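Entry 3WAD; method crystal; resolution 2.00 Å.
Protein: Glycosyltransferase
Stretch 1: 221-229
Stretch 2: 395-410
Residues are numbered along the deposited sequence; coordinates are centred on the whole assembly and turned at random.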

# COMPACT_ATOMS: atom_id res chain seq x y z
N ALA B 221 -4.23 26.12 -2.69
CA ALA B 221 -3.62 24.79 -2.87
C ALA B 221 -3.81 24.16 -1.54
O ALA B 221 -3.56 24.82 -0.53
N LEU B 222 -4.19 22.90 -1.50
CA LEU B 222 -4.21 22.18 -0.24
C LEU B 222 -2.75 21.82 -0.02
O LEU B 222 -2.04 21.50 -0.99
N SER B 223 -2.30 21.92 1.22
CA SER B 223 -1.01 21.42 1.58
C SER B 223 -1.17 20.18 2.42
O SER B 223 -2.30 19.80 2.83
N MET B 224 -0.04 19.52 2.63
CA MET B 224 -0.03 18.16 3.13
C MET B 224 1.38 17.84 3.66
O MET B 224 2.35 18.41 3.22
N ARG B 225 1.42 17.06 4.72
CA ARG B 225 2.65 16.49 5.23
C ARG B 225 2.99 15.29 4.29
O ARG B 225 2.77 14.12 4.61
N HIS B 226 3.61 15.62 3.16
CA HIS B 226 3.90 14.68 2.10
C HIS B 226 4.71 13.51 2.56
O HIS B 226 5.79 13.65 3.09
N LEU B 227 4.16 12.33 2.35
CA LEU B 227 4.90 11.11 2.69
C LEU B 227 5.70 10.60 1.39
O LEU B 227 5.10 10.40 0.32
N PRO B 228 7.07 10.56 1.48
CA PRO B 228 7.95 10.12 0.37
C PRO B 228 7.94 8.63 0.28
O PRO B 228 8.44 7.97 1.17
N PHE B 229 7.24 8.09 -0.71
CA PHE B 229 7.20 6.63 -0.86
C PHE B 229 8.47 6.25 -1.61
O PHE B 229 8.67 6.68 -2.78
N GLU B 395 8.27 22.03 11.29
CA GLU B 395 7.25 22.65 10.51
C GLU B 395 6.56 21.70 9.51
O GLU B 395 5.39 21.88 9.12
N TYR B 396 7.32 20.70 9.03
CA TYR B 396 6.74 19.66 8.18
C TYR B 396 5.84 18.74 9.04
O TYR B 396 4.73 18.37 8.62
N ASP B 397 6.31 18.33 10.21
CA ASP B 397 5.49 17.43 11.07
C ASP B 397 4.11 18.00 11.38
O ASP B 397 3.17 17.26 11.66
N ALA B 398 4.02 19.32 11.34
CA ALA B 398 2.82 20.10 11.70
C ALA B 398 1.95 20.35 10.52
O ALA B 398 0.87 20.93 10.67
N LEU B 399 2.38 19.94 9.31
CA LEU B 399 1.47 20.04 8.16
C LEU B 399 0.28 19.06 8.20
O LEU B 399 0.30 18.09 8.93
N PRO B 400 -0.74 19.26 7.36
CA PRO B 400 -1.85 18.34 7.62
C PRO B 400 -1.52 16.87 7.26
O PRO B 400 -0.92 16.57 6.20
N SER B 401 -1.87 15.99 8.18
CA SER B 401 -1.62 14.59 8.12
C SER B 401 -2.32 14.04 6.89
O SER B 401 -3.21 14.69 6.34
N LEU B 402 -1.97 12.83 6.44
CA LEU B 402 -2.74 12.28 5.31
C LEU B 402 -4.24 12.04 5.64
O LEU B 402 -5.09 12.24 4.78
N THR B 403 -4.55 11.58 6.85
CA THR B 403 -5.94 11.43 7.29
C THR B 403 -6.73 12.78 7.20
O THR B 403 -7.74 12.84 6.52
N GLU B 404 -6.19 13.87 7.77
CA GLU B 404 -6.77 15.21 7.54
C GLU B 404 -6.95 15.55 6.05
O GLU B 404 -7.91 16.24 5.62
N THR B 405 -5.99 15.12 5.21
CA THR B 405 -6.06 15.44 3.78
C THR B 405 -7.16 14.66 3.07
O THR B 405 -7.83 15.18 2.14
N VAL B 406 -7.31 13.38 3.45
CA VAL B 406 -8.43 12.61 2.94
C VAL B 406 -9.71 13.38 3.34
O VAL B 406 -10.60 13.51 2.56
N GLY B 407 -9.74 13.96 4.54
CA GLY B 407 -10.94 14.67 4.99
C GLY B 407 -11.22 15.87 4.12
O GLY B 407 -12.33 16.10 3.78
N GLU B 408 -10.17 16.59 3.68
CA GLU B 408 -10.37 17.66 2.71
C GLU B 408 -10.81 17.16 1.37
O GLU B 408 -11.55 17.84 0.66
N LEU B 409 -10.29 16.00 0.96
CA LEU B 409 -10.62 15.52 -0.35
C LEU B 409 -12.11 15.11 -0.39
O LEU B 409 -12.76 15.17 -1.42
N VAL B 410 -12.60 14.59 0.74
CA VAL B 410 -14.03 14.23 0.86
C VAL B 410 -14.82 15.54 0.80
O VAL B 410 -15.85 15.56 0.16

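The contact between residues 221-229 and 395-410 of this glycosyltransferase illustrates how an irregular, extended segment can be fastened to a helix-loop-helix element by a few well-aimed polar bonds set among aliphatic contacts, with one arginine doing much of the work. The two stretches together bury 766 Å², and Arg225 has the largest share of any residue.

Its backbone supplies the first anchor: Arg225 N donates to Pro400 O at 2.8 Å with a nearly straight N-H...O angle of 174°. Beside this bond, Met224 CA makes a CA-H...O contact with the same Pro400 O at 3.6 Å. The CA-to-CB bond of Arg225 points toward the second stretch, and with chi1 to chi3 at t, t, p, the side chain meets both an aromatic ring and a backbone carbonyl. Its CG lies over the face of the Tyr396 ring, 3.7 Å from the centroid, a CH-pi contact. Farther out, Arg225 NH1 donates to Asp397 O at 3.1 Å, a carbonyl near the guanidinium plane, while the CA of Ser401 covers one face of the group. A water accepts from Arg225 NH2 at 2.6 Å and from Leu402 N at 2.9 Å, linking the guanidinium to the first turn of the second helix.

Tyr396 uses its ring in two ways. Its CA-to-CB bond runs sideways, but the t rotamer (chi1 159°) brings the end of the side chain nearer, and Tyr396 OH donates to His226 O at 2.7 Å. The acceptor sits at the ring edge, so the hydrogen bond leaves the face free for Arg225.

Van der Waals contacts surround these bonds. Leu402, with both chi angles off the usual wells, packs on apolar side chains at two places: its CD1 is 3.8 Å from Met224 CG, and its CD2 is 4.0 Å from Leu227 CB. The CA-to-CB bond of Met224 (t, t, p) points away overall, yet its CB still approaches Thr405 OG1 at 3.8 Å. The CA-to-CB bond of Leu399, in the m, t rotamer, points toward the first stretch, and Leu399 CD1 lies 3.4 Å from Met224 O; both are carbon-to-oxygen packing. Near the other end, Leu222 (m, t) brings CD2 to 4.0 Å from Glu408 CB and CD1 to 4.3 Å from Leu409 CD2.

A second, separate water donates to Ser223 O at 2.7 Å and to Thr405 OG1 at 2.8 Å. That hydroxyl donates in turn to Ser401 O at 2.9 Å, while Ser401 OG caps the helix by accepting from Glu404 N at 3.0 Å.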

# COMPACT_ATOMS: atom_id res chain seq x y z
CB ALA B 221 -2.10 24.89 -3.11
CB LEU B 222 -5.02 20.90 -0.41
CG LEU B 222 -6.52 21.08 -0.68
CD1 LEU B 222 -7.07 19.75 -1.17
CD2 LEU B 222 -7.13 21.42 0.67
CB SER B 223 -0.20 22.50 2.28
OG SER B 223 -0.78 22.83 3.54
CB MET B 224 -0.49 17.21 2.03
CG MET B 224 0.04 15.83 2.12
SD MET B 224 -0.51 14.88 0.74
CE MET B 224 0.41 15.65 -0.60
CB ARG B 225 2.43 16.01 6.66
CG ARG B 225 3.72 15.57 7.38
CD ARG B 225 3.48 15.25 8.80
NE ARG B 225 2.56 14.08 8.92
CZ ARG B 225 1.79 13.80 9.96
NH1 ARG B 225 1.78 14.62 11.02
NH2 ARG B 225 1.01 12.72 9.95
CB HIS B 226 4.60 15.41 0.93
CG HIS B 226 4.82 14.56 -0.27
ND1 HIS B 226 3.85 13.71 -0.78
CD2 HIS B 226 5.93 14.40 -1.05
CE1 HIS B 226 4.33 13.11 -1.86
NE2 HIS B 226 5.59 13.50 -2.04
CB LEU B 227 4.00 10.04 3.35
CG LEU B 227 4.67 8.94 4.19
CD1 LEU B 227 3.58 8.12 4.80
CD2 LEU B 227 5.42 8.00 3.18
CB PRO B 228 9.34 10.61 0.78
CG PRO B 228 9.31 10.99 2.17
CD PRO B 228 7.82 10.96 2.67
CB PHE B 229 5.96 6.16 -1.67
CG PHE B 229 5.92 4.65 -1.93
CD1 PHE B 229 5.96 3.77 -0.87
CD2 PHE B 229 5.81 4.15 -3.22
CE1 PHE B 229 5.92 2.40 -1.07
CE2 PHE B 229 5.78 2.77 -3.46
CZ PHE B 229 5.84 1.87 -2.35
CB GLU B 395 7.84 23.81 9.70
CG GLU B 395 8.47 24.94 10.57
CD GLU B 395 9.32 25.92 9.79
OE1 GLU B 395 9.03 26.20 8.62
OE2 GLU B 395 10.30 26.45 10.36
CB TYR B 396 7.90 18.88 7.53
CG TYR B 396 7.53 17.47 7.03
CD1 TYR B 396 7.12 17.26 5.72
CD2 TYR B 396 7.65 16.40 7.85
CE1 TYR B 396 6.80 15.94 5.24
CE2 TYR B 396 7.35 15.09 7.39
CZ TYR B 396 6.94 14.89 6.11
OH TYR B 396 6.67 13.60 5.68
CB ASP B 397 6.17 17.09 12.41
CG ASP B 397 7.36 16.08 12.26
OD1 ASP B 397 7.40 15.31 11.24
OD2 ASP B 397 8.27 16.08 13.14
CB ALA B 398 3.26 21.47 12.33
CB LEU B 399 2.24 19.90 6.82
CG LEU B 399 3.22 21.01 6.48
CD1 LEU B 399 4.09 20.54 5.22
CD2 LEU B 399 2.40 22.25 6.13
CB PRO B 400 -2.98 18.87 6.78
CG PRO B 400 -2.57 20.24 6.27
CD PRO B 400 -1.07 20.36 6.44
CB SER B 401 -2.19 13.93 9.37
OG SER B 401 -3.57 13.74 9.17
CB LEU B 402 -2.10 10.98 4.73
CG LEU B 402 -1.09 11.07 3.56
CD1 LEU B 402 -0.44 12.39 3.55
CD2 LEU B 402 -0.01 10.01 3.79
CB THR B 403 -5.99 10.90 8.71
OG1 THR B 403 -5.22 9.69 8.74
CG2 THR B 403 -7.39 10.56 9.08
CB GLU B 404 -5.83 16.27 8.09
CG GLU B 404 -5.70 16.43 9.56
CD GLU B 404 -4.82 17.65 9.89
OE1 GLU B 404 -5.14 18.84 9.44
OE2 GLU B 404 -3.80 17.41 10.57
CB THR B 405 -4.69 15.16 3.07
OG1 THR B 405 -3.67 15.96 3.73
CG2 THR B 405 -4.83 15.52 1.67
CB VAL B 406 -8.43 11.17 3.57
CG1 VAL B 406 -9.81 10.47 3.31
CG2 VAL B 406 -7.26 10.34 3.04
CB GLU B 408 -9.09 18.47 2.49
CG GLU B 408 -8.60 19.09 3.70
CD GLU B 408 -9.31 20.40 4.03
OE1 GLU B 408 -10.35 20.77 3.39
OE2 GLU B 408 -8.82 21.03 5.00
CB LEU B 409 -9.71 14.31 -0.73
CG LEU B 409 -8.24 14.71 -1.04
CD1 LEU B 409 -7.38 13.48 -1.29
CD2 LEU B 409 -8.16 15.67 -2.19
CB VAL B 410 -14.31 13.41 2.15
CG1 VAL B 410 -15.81 13.37 2.54
CG2 VAL B 410 -13.77 11.96 2.01
O HOH W 1 -4.68 18.55 3.32
O HOH W 2 0.29 11.50 7.73